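Glycosyl hydrolase family 2, TIM barrel domain protein (Parabacteroides merdae ATCC 43184, PDB 6DXU) probably hydrolyses beta-glucuronide conjugates in the human gut, as a bacterial beta-glucuronidase of glycoside hydrolase family 2. Local coordinates at residues G46-E49 and A50-A54; V197-P200 and E201-E205; K577-E580 and T581-W584. One frame throughout, in Å; residues are numbered along the deposited sequence.

Overall arrangement
The three contacts are local turns spread along a multidomain glycoside hydrolase. Contact 1 is a short helical turn in the sugar-binding domain that meets a second subunit. Contact 2, its centre about 31 Å away and its nearest atoms about 18 Å, is the corner where that domain hands over to the following beta-sandwich domain. Contact 3 lies about 51 Å from contact 2 and about 63 Å from contact 1, centre to centre, with contact 1 on the opposite side of the chain's centre. None of them contributes a residue to the two bicine pockets, but contact 3 lies at the C-terminal end of helix 565-579, whose start closely follows the bicine-lining residues Asp562 and Trp563.

Contact 1 (G46-E49 and A50-A54); sequences GIWE and AVRPA
Arg52 lays its CB over one face of the Trp48 indole, 3.5 Å from the centroid of the five-membered ring and 23° off its normal: a CH-pi contact. With CG anti to the backbone N (chi1 -176°), the indole swings round to meet the residues that follow it in the turn. The arginine then runs on, extended from CG to NE, and crosses the ring so that the guanidinium and indole planes stand 81° apart. Val51 CG2 and Pro53 CD approach the six-membered ring obliquely, CG2 3.8 Å from Trp48 CE3.

Glu49 lies beside Arg52 and points the same way. Its CG sits over the centre of a guanidinium face, and OE2 is 3.6 Å from Arg52 NH2, a salt bridge of charge alone because the oxygen lies well out of the guanidinium plane. One water links OE2 to NH2. Another, at the guanidinium edge, accepts from Arg52 NE at 2.9 Å and is hydrogen-bonded to Glu49 O.

Stronger polar partners lie outside the turn. Asn435 of the second subunit bonds both Trp48 NE1 and Arg52 NH1, Asp436 of that subunit forms a salt bridge with NH1, and Glu49 OE1 accepts a hydrogen bond from Gly45 N and forms a salt bridge with Arg172 of the second subunit. Ala50 N to Ile47 O (2.9 Å) and Val51 N to Trp48 O hold a short, weakly bonded helical turn on the sugar-binding domain that forms part of the subunit interface.

Contact 2 (V197-P200 and E201-E205); sequences VYLP and EVSFE
Leu199 and Ser203 both point into the bend, and their first torsions bring the leucine methyls up to the serine hydroxyl: Leu199 CG stands anti to its carbonyl carbon (chi1 -62°), while Ser203 OG sits between its own backbone N and carbonyl carbon (chi1 57°). They flank a tight connection between two beta sheets, a corner at which strand 194-199 of the sugar-binding domain gives way to strand 203-213 of the next family 2 domain. The two strands do not pair with each other. Leu199 bonds through its backbone to Arg107 in one sheet, and Ser203 to Tyr229 in another.

Both methyl groups of the leucine are turned to the serine. CD1 lies 3.5 Å from Ser203 OG, whereas CD2 reaches Ser203 CB at 4.0 Å, so the hydroxyl is set against an apolar branch.

The bend itself falls on Pro200 and Glu201, the latter with helix-like backbone angles between two extended neighbours. Pro200 CG comes to 3.5 Å from Val202 O, and its ring also packs on Tyr103 and on Phe299 of strand 297-305, which ties the corner to both domains. Glu201 turns outward, its chain extended beyond CG, and OE1 is held by Asn105 ND2. Val202 also points away from the preceding strand, packing on Phe228 and Ile234.

A water spans the inside of the bend, hydrogen-bonded to Pro200 O at 2.7 Å and to Ser203 OG at 2.7 Å.

Contact 3 (K577-E580 and T581-W584); sequences KEQE and TMPW
Glu578 O receives two hydrogen bonds from Thr581 where helix 565-579 runs out into a type I turn, Gln579 to Met582, leading to strand 587-589 of the TIM barrel. Thr581 OG1 donates at 2.9 Å, tilted only 19° from the carbonyl plane, while Thr581 N approaches from above that plane at 3.0 Å. With OG1 between the backbone N and carbonyl carbon (chi1 70°), the hydroxyl folds back over the helix end, where it also meets Lys497 NZ. A valine here would probably leave Lys497 without this hydroxyl partner and Glu578 O gripped by one fewer donor. Closing the turn, Met582 N makes a weak bond to Gln579 O. A water bridges the turn's backbone, donating to Gln579 O at 2.8 Å and, weakly, to Met582 O.

Among charged groups, Lys577 NZ forms a salt bridge with Glu578 OE2 at 3.0 Å, coming from above the carboxylate plane. The amide of Gln579 turns elsewhere, its NE2 bonded to Tyr496 and Thr588.

Van der Waals contact comes from Met582, whose chain lies against the helix end, bent only at chi3, with CG 3.3 Å and SD 3.4 Å from Glu578 O.

Contact 1 (G46-E49 and A50-A54)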
# COMPACT_ATOMS: atom_id res chain seq x y z
N GLY D 46 -7.36 -5.26 -18.27
CA GLY D 46 -6.36 -6.09 -17.62
C GLY D 46 -5.55 -6.80 -18.68
O GLY D 46 -5.97 -6.91 -19.83
N ILE D 47 -4.36 -7.27 -18.28
CA ILE D 47 -3.44 -7.86 -19.26
C ILE D 47 -4.08 -9.07 -19.95
O ILE D 47 -3.77 -9.36 -21.11
CB ILE D 47 -2.09 -8.23 -18.59
CG1 ILE D 47 -1.07 -8.76 -19.62
CG2 ILE D 47 -2.30 -9.26 -17.51
CD1 ILE D 47 -0.82 -7.80 -20.80
N TRP D 48 -5.00 -9.76 -19.27
CA TRP D 48 -5.63 -10.92 -19.89
C TRP D 48 -6.31 -10.57 -21.22
O TRP D 48 -6.37 -11.41 -22.13
CB TRP D 48 -6.64 -11.55 -18.92
CG TRP D 48 -7.25 -12.82 -19.47
CD1 TRP D 48 -8.58 -13.05 -19.72
CD2 TRP D 48 -6.56 -14.03 -19.81
NE1 TRP D 48 -8.75 -14.33 -20.20
CE2 TRP D 48 -7.53 -14.94 -20.28
CE3 TRP D 48 -5.21 -14.41 -19.79
CZ2 TRP D 48 -7.20 -16.22 -20.72
CZ3 TRP D 48 -4.88 -15.69 -20.22
CH2 TRP D 48 -5.87 -16.58 -20.69
N GLU D 49 -6.85 -9.36 -21.35
CA GLU D 49 -7.53 -9.00 -22.59
C GLU D 49 -6.56 -8.95 -23.77
O GLU D 49 -6.99 -9.12 -24.91
CB GLU D 49 -8.25 -7.65 -22.45
CG GLU D 49 -9.46 -7.70 -21.49
CD GLU D 49 -10.40 -6.50 -21.65
OE1 GLU D 49 -9.92 -5.40 -22.00
OE2 GLU D 49 -11.62 -6.65 -21.38
N ALA D 50 -5.27 -8.73 -23.52
CA ALA D 50 -4.32 -8.68 -24.61
C ALA D 50 -3.93 -10.05 -25.13
O ALA D 50 -3.51 -10.16 -26.30
CB ALA D 50 -3.04 -7.93 -24.17
N VAL D 51 -4.08 -11.10 -24.32
CA VAL D 51 -3.53 -12.42 -24.63
C VAL D 51 -4.57 -13.53 -24.60
O VAL D 51 -4.24 -14.68 -24.92
CB VAL D 51 -2.36 -12.78 -23.69
CG1 VAL D 51 -1.22 -11.77 -23.86
CG2 VAL D 51 -2.84 -12.83 -22.24
N ARG D 52 -5.82 -13.24 -24.24
CA ARG D 52 -6.81 -14.30 -24.11
C ARG D 52 -7.23 -14.84 -25.48
O ARG D 52 -7.14 -14.14 -26.49
CB ARG D 52 -8.04 -13.78 -23.36
CG ARG D 52 -8.82 -12.67 -24.09
CD ARG D 52 -9.96 -12.21 -23.20
NE ARG D 52 -10.67 -11.05 -23.73
CZ ARG D 52 -11.67 -10.46 -23.08
NH1 ARG D 52 -12.07 -10.96 -21.91
NH2 ARG D 52 -12.27 -9.39 -23.59
N PRO D 53 -7.70 -16.09 -25.53
CA PRO D 53 -8.24 -16.61 -26.81
C PRO D 53 -9.41 -15.76 -27.28
O PRO D 53 -10.25 -15.32 -26.49
CB PRO D 53 -8.68 -18.04 -26.47
CG PRO D 53 -8.10 -18.36 -25.13
CD PRO D 53 -7.80 -17.07 -24.43
N ALA D 54 -9.48 -15.55 -28.60
CA ALA D 54 -10.50 -14.70 -29.21
C ALA D 54 -10.88 -15.30 -30.55
O ALA D 54 -10.08 -15.27 -31.49
CB ALA D 54 -9.99 -13.26 -29.37
O HOH W 1 -9.54 -9.98 -26.18
O HOH W 2 -13.85 -8.26 -21.29
O HOH W 3 -7.26 -11.58 -27.02

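Contact 2 (V197-P200 and E201-E205)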
# COMPACT_ATOMS: atom_id res chain seq x y z
N VAL D 197 17.42 -7.13 -28.12
CA VAL D 197 18.87 -7.23 -28.00
C VAL D 197 19.19 -8.60 -27.45
O VAL D 197 18.83 -8.91 -26.31
CB VAL D 197 19.45 -6.13 -27.09
CG1 VAL D 197 20.97 -6.26 -27.01
CG2 VAL D 197 19.05 -4.75 -27.62
N TYR D 198 19.87 -9.41 -28.25
CA TYR D 198 20.39 -10.68 -27.76
C TYR D 198 21.79 -10.46 -27.22
O TYR D 198 22.63 -9.84 -27.88
CB TYR D 198 20.43 -11.71 -28.89
CG TYR D 198 19.08 -12.15 -29.44
CD1 TYR D 198 18.75 -11.92 -30.77
CD2 TYR D 198 18.17 -12.83 -28.63
CE1 TYR D 198 17.53 -12.34 -31.28
CE2 TYR D 198 16.94 -13.26 -29.14
CZ TYR D 198 16.64 -13.01 -30.47
OH TYR D 198 15.44 -13.45 -31.00
N LEU D 199 22.05 -10.99 -26.02
CA LEU D 199 23.34 -10.87 -25.38
C LEU D 199 23.86 -12.25 -25.01
O LEU D 199 23.07 -13.15 -24.73
CB LEU D 199 23.26 -10.02 -24.10
CG LEU D 199 22.82 -8.57 -24.31
CD1 LEU D 199 22.53 -7.96 -22.94
CD2 LEU D 199 23.92 -7.78 -25.05
N PRO D 200 25.19 -12.43 -24.98
CA PRO D 200 25.75 -13.65 -24.39
C PRO D 200 25.67 -13.58 -22.87
O PRO D 200 25.12 -12.62 -22.33
CB PRO D 200 27.20 -13.64 -24.88
CG PRO D 200 27.53 -12.17 -24.97
CD PRO D 200 26.24 -11.48 -25.40
N GLU D 201 26.24 -14.57 -22.18
CA GLU D 201 26.19 -14.60 -20.72
C GLU D 201 26.79 -13.34 -20.10
O GLU D 201 26.23 -12.77 -19.16
CB GLU D 201 26.93 -15.83 -20.19
CG GLU D 201 26.15 -17.11 -20.33
CD GLU D 201 26.97 -18.33 -19.92
OE1 GLU D 201 26.40 -19.24 -19.28
OE2 GLU D 201 28.20 -18.36 -20.20
N VAL D 202 27.93 -12.88 -20.61
CA VAL D 202 28.63 -11.74 -20.04
C VAL D 202 28.66 -10.64 -21.08
O VAL D 202 29.15 -10.85 -22.19
CB VAL D 202 30.06 -12.11 -19.60
CG1 VAL D 202 30.72 -10.89 -18.96
CG2 VAL D 202 30.05 -13.29 -18.65
N SER D 203 28.17 -9.46 -20.71
CA SER D 203 28.18 -8.32 -21.61
C SER D 203 28.47 -7.06 -20.80
O SER D 203 28.77 -7.12 -19.60
CB SER D 203 26.85 -8.22 -22.38
OG SER D 203 25.76 -8.11 -21.49
N PHE D 204 28.41 -5.92 -21.48
CA PHE D 204 28.68 -4.63 -20.86
C PHE D 204 27.35 -3.91 -20.63
O PHE D 204 26.58 -3.70 -21.56
CB PHE D 204 29.59 -3.79 -21.76
CG PHE D 204 30.93 -4.44 -22.05
CD1 PHE D 204 31.20 -4.97 -23.31
CD2 PHE D 204 31.90 -4.51 -21.08
CE1 PHE D 204 32.42 -5.57 -23.58
CE2 PHE D 204 33.12 -5.11 -21.34
CZ PHE D 204 33.38 -5.64 -22.60
N GLU D 205 27.10 -3.55 -19.37
CA GLU D 205 25.94 -2.75 -19.01
C GLU D 205 26.16 -1.27 -19.28
O GLU D 205 25.24 -0.57 -19.71
CB GLU D 205 25.59 -2.98 -17.54
CG GLU D 205 24.40 -2.17 -17.05
CD GLU D 205 23.95 -2.58 -15.66
OE1 GLU D 205 24.74 -3.22 -14.93
OE2 GLU D 205 22.80 -2.24 -15.28
O HOH W 4 25.01 -10.57 -20.61

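Contact 3 (K577-E580 and T581-W584)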
# COMPACT_ATOMS: atom_id res chain seq x y z
N LYS D 577 23.80 39.85 -39.01
CA LYS D 577 24.82 40.85 -39.29
C LYS D 577 25.28 41.54 -38.01
O LYS D 577 26.46 41.89 -37.89
CB LYS D 577 24.32 41.84 -40.35
CG LYS D 577 23.27 42.80 -39.90
CD LYS D 577 23.85 44.19 -39.77
CE LYS D 577 22.76 45.19 -39.41
NZ LYS D 577 23.27 46.33 -38.61
N GLU D 578 24.40 41.68 -37.03
CA GLU D 578 24.82 42.21 -35.73
C GLU D 578 25.84 41.29 -35.06
O GLU D 578 26.78 41.76 -34.41
CB GLU D 578 23.60 42.41 -34.83
CG GLU D 578 22.68 43.54 -35.27
CD GLU D 578 23.29 44.93 -35.09
OE1 GLU D 578 22.89 45.64 -34.13
OE2 GLU D 578 24.16 45.30 -35.91
N GLN D 579 25.67 39.97 -35.19
CA GLN D 579 26.58 39.06 -34.51
C GLN D 579 28.01 39.16 -35.05
O GLN D 579 28.95 38.84 -34.32
CB GLN D 579 26.06 37.63 -34.62
CG GLN D 579 24.79 37.42 -33.79
CD GLN D 579 24.22 36.02 -33.90
OE1 GLN D 579 24.79 35.13 -34.55
NE2 GLN D 579 23.08 35.81 -33.26
N GLU D 580 28.19 39.62 -36.28
CA GLU D 580 29.55 39.80 -36.78
C GLU D 580 30.31 40.92 -36.06
O GLU D 580 31.53 41.00 -36.20
CB GLU D 580 29.52 40.07 -38.29
CG GLU D 580 29.00 38.87 -39.08
CD GLU D 580 29.11 39.05 -40.58
OE1 GLU D 580 29.64 40.08 -41.03
OE2 GLU D 580 28.68 38.13 -41.32
N THR D 581 29.61 41.75 -35.27
CA THR D 581 30.24 42.86 -34.57
C THR D 581 30.16 42.71 -33.05
O THR D 581 30.25 43.70 -32.32
CB THR D 581 29.60 44.19 -34.99
OG1 THR D 581 28.26 44.27 -34.49
CG2 THR D 581 29.59 44.31 -36.51
N MET D 582 29.98 41.48 -32.55
CA MET D 582 29.82 41.21 -31.13
C MET D 582 30.89 40.20 -30.74
O MET D 582 30.61 39.01 -30.57
CB MET D 582 28.41 40.70 -30.82
CG MET D 582 27.33 41.72 -31.14
SD MET D 582 25.65 41.06 -31.33
CE MET D 582 25.18 40.71 -29.64
N PRO D 583 32.15 40.64 -30.60
CA PRO D 583 33.24 39.68 -30.41
C PRO D 583 33.21 38.99 -29.06
O PRO D 583 33.83 37.93 -28.92
CB PRO D 583 34.51 40.54 -30.60
CG PRO D 583 34.08 41.91 -30.21
CD PRO D 583 32.63 42.04 -30.62
N TRP D 584 32.51 39.55 -28.08
CA TRP D 584 32.38 39.00 -26.73
C TRP D 584 31.32 37.90 -26.63
O TRP D 584 31.19 37.29 -25.57
CB TRP D 584 32.02 40.12 -25.75
CG TRP D 584 30.88 40.93 -26.29
CD1 TRP D 584 30.97 42.08 -27.03
CD2 TRP D 584 29.48 40.63 -26.19
NE1 TRP D 584 29.72 42.52 -27.37
CE2 TRP D 584 28.78 41.65 -26.87
CE3 TRP D 584 28.76 39.60 -25.57
CZ2 TRP D 584 27.39 41.67 -26.96
CZ3 TRP D 584 27.35 39.63 -25.66
CH2 TRP D 584 26.70 40.66 -26.36
O HOH W 5 31.57 38.26 -33.62